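Local coordinates for protein Ac-ASP-7 (Ancylostoma caninum, PDB 3S6S) that is a secreted hookworm protein of the SCP/TAPS (pathogenesis-related) family, of unknown function but probably involved in the interaction between parasite and host, at residues 76-81 with 138-143. Numbering follows the deposited sequence.
Sequences GVTRFS and CVYDKK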
loop_
_atom_site.group_PDB
_atom_site.type_symbol
_atom_site.label_atom_id
_atom_site.label_comp_id
_atom_site.label_asym_id
_atom_site.label_seq_id
_atom_site.Cartn_x
_atom_site.Cartn_y
_atom_site.Cartn_z
ATOM N N GLY A 76 -1.829 9.869 -2.025
ATOM C CA GLY A 76 -2.446 8.952 -2.959
ATOM C C GLY A 76 -3.594 8.276 -2.223
ATOM O O GLY A 76 -3.576 8.180 -0.990
ATOM N N VAL A 77 -4.594 7.820 -2.976
ATOM C CA VAL A 77 -5.758 7.179 -2.394
ATOM C C VAL A 77 -6.167 5.990 -3.251
ATOM O O VAL A 77 -6.157 6.074 -4.481
ATOM C CB VAL A 77 -6.966 8.152 -2.298
ATOM C CG1 VAL A 77 -8.167 7.466 -1.629
ATOM C CG2 VAL A 77 -6.591 9.413 -1.542
ATOM N N THR A 78 -6.504 4.880 -2.597
ATOM C CA THR A 78 -7.236 3.799 -3.246
ATOM C C THR A 78 -8.522 3.472 -2.483
ATOM O O THR A 78 -8.621 3.678 -1.278
ATOM C CB THR A 78 -6.399 2.514 -3.395
ATOM O OG1 THR A 78 -6.022 2.022 -2.093
ATOM C CG2 THR A 78 -5.165 2.782 -4.263
ATOM N N ARG A 79 -9.514 2.964 -3.198
ATOM C CA ARG A 79 -10.761 2.575 -2.572
ATOM C C ARG A 79 -11.142 1.200 -3.055
ATOM O O ARG A 79 -10.921 0.856 -4.205
ATOM C CB ARG A 79 -11.868 3.568 -2.913
ATOM C CG ARG A 79 -11.381 4.993 -2.955
ATOM C CD ARG A 79 -12.471 5.934 -3.421
ATOM N NE ARG A 79 -13.139 6.500 -2.266
ATOM C CZ ARG A 79 -12.897 7.716 -1.808
ATOM N NH1 ARG A 79 -12.006 8.491 -2.439
ATOM N NH2 ARG A 79 -13.558 8.153 -0.734
ATOM N N PHE A 80 -11.704 0.401 -2.165
ATOM C CA PHE A 80 -12.230 -0.889 -2.582
ATOM C C PHE A 80 -13.376 -1.307 -1.674
ATOM O O PHE A 80 -13.350 -1.061 -0.463
ATOM C CB PHE A 80 -11.121 -1.946 -2.710
ATOM C CG PHE A 80 -10.174 -1.995 -1.543
ATOM C CD1 PHE A 80 -9.116 -1.098 -1.450
ATOM C CD2 PHE A 80 -10.320 -2.968 -0.546
ATOM C CE1 PHE A 80 -8.226 -1.155 -0.374
ATOM C CE2 PHE A 80 -9.439 -3.026 0.541
ATOM C CZ PHE A 80 -8.392 -2.126 0.627
ATOM N N SER A 81 -14.406 -1.884 -2.287
ATOM C CA SER A 81 -15.641 -2.230 -1.586
ATOM C C SER A 81 -16.384 -3.384 -2.238
ATOM O O SER A 81 -16.057 -3.814 -3.347
ATOM C CB SER A 81 -16.573 -1.027 -1.504
ATOM O OG SER A 81 -16.146 0.010 -2.359
ATOM N N CYS A 138 -7.440 3.300 1.188
ATOM C CA CYS A 138 -6.034 3.415 1.541
ATOM C C CYS A 138 -5.482 4.759 1.083
ATOM O O CYS A 138 -5.847 5.307 0.025
ATOM C CB CYS A 138 -5.211 2.272 0.970
ATOM S SG CYS A 138 -5.665 0.677 1.664
ATOM N N VAL A 139 -4.607 5.274 1.927
ATOM C CA VAL A 139 -3.951 6.541 1.743
ATOM C C VAL A 139 -2.448 6.276 1.726
ATOM O O VAL A 139 -1.911 5.525 2.563
ATOM C CB VAL A 139 -4.333 7.525 2.884
ATOM C CG1 VAL A 139 -3.265 8.580 3.059
ATOM C CG2 VAL A 139 -5.725 8.144 2.620
ATOM N N TYR A 140 -1.787 6.879 0.747
ATOM C CA TYR A 140 -0.377 6.654 0.499
ATOM C C TYR A 140 0.368 7.969 0.586
ATOM O O TYR A 140 -0.185 9.018 0.285
ATOM C CB TYR A 140 -0.188 6.039 -0.878
ATOM C CG TYR A 140 -1.041 4.813 -1.090
ATOM C CD1 TYR A 140 -2.410 4.929 -1.272
ATOM C CD2 TYR A 140 -0.478 3.538 -1.112
ATOM C CE1 TYR A 140 -3.195 3.826 -1.470
ATOM C CE2 TYR A 140 -1.268 2.422 -1.312
ATOM C CZ TYR A 140 -2.623 2.581 -1.491
ATOM O OH TYR A 140 -3.426 1.497 -1.683
ATOM N N ASP A 141 1.621 7.918 1.022
ATOM C CA ASP A 141 2.375 9.147 1.171
ATOM C C ASP A 141 2.761 9.696 -0.195
ATOM O O ASP A 141 2.939 10.899 -0.353
ATOM C CB ASP A 141 3.594 8.960 2.085
ATOM C CG ASP A 141 4.686 8.086 1.469
ATOM O OD1 ASP A 141 5.841 8.212 1.924
ATOM O OD2 ASP A 141 4.411 7.280 0.553
ATOM N N LYS A 142 2.868 8.822 -1.188
ATOM C CA LYS A 142 3.242 9.288 -2.514
ATOM C C LYS A 142 2.382 8.731 -3.655
ATOM O O LYS A 142 2.215 7.526 -3.815
ATOM C CB LYS A 142 4.732 9.076 -2.783
ATOM C CG LYS A 142 5.239 9.941 -3.928
ATOM C CD LYS A 142 6.754 9.873 -4.071
ATOM C CE LYS A 142 7.297 10.997 -4.973
ATOM N NZ LYS A 142 6.594 11.072 -6.289
ATOM N N LYS A 143 1.845 9.656 -4.440
ATOM C CA LYS A 143 0.965 9.372 -5.552
ATOM C C LYS A 143 1.747 9.466 -6.844
ATOM O O LYS A 143 2.428 10.450 -7.068
ATOM C CB LYS A 143 -0.133 10.427 -5.566
ATOM C CG LYS A 143 -1.003 10.397 -6.782
ATOM C CD LYS A 143 -2.086 11.412 -6.611
ATOM C CE LYS A 143 -3.178 11.257 -7.656
ATOM N NZ LYS A 143 -4.134 12.409 -7.559
#
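T78 and Y140 meet through their hydroxyls on the face of the strand pair that helices 88-99 and 103-110 cover, a worked example of how a tyrosine can lie across the neighbouring strand. The phenol reaches diagonally over the pair: with CG beside its own backbone N (chi1 -52°), the ring slants from its own strand toward T78, and Y140 OH ends 2.7 Å from T78 OG1. Either oxygen could be the donor. The two side chains cross at about a right angle, and T78 OG1 sits at the ring edge, in plane, while T78 CG2 packs 3.6 Å from Y140 CE1. Because G76 has no side chain, Y140 CB and K143 can close in on it, K143 CB lying 3.8 Å from G76 CA, and Y140 CD1 is 3.5 Å from G76 O at the ring edge. Y140 OH is also hydrogen-bonded to H26 NE2; two partners thus fix the hydroxyl of this buried residue.

C138, on the same face, brings CB to within 3.2 Å of T78 OG1 and turns its sulfur toward the edge of the F80 ring, C138 SG lying 3.8 Å from F80 CE1. This is an edge-on sulfur-aromatic contact, the sulfur 82° off the ring normal, and the disulfide to C119 ties it to the next strand. The F80 ring meets those of W136 and F99, the latter on helix 88-99, which also presents L92, I95 and L96 to it.

Beneath the side chains, G76 pairs with Y140 and T78 with C138, each through two backbone hydrogen bonds, among them T78 N to C138 O at 2.7 Å. V77 and V139 form the non-hydrogen-bonded pair between them and face the other way, where V139 meets helix 54-65. With helices on both faces, the edge strand 76-83 and its neighbour 133-140 belong to the alpha-beta-alpha sandwich of the SCP/TAPS domain.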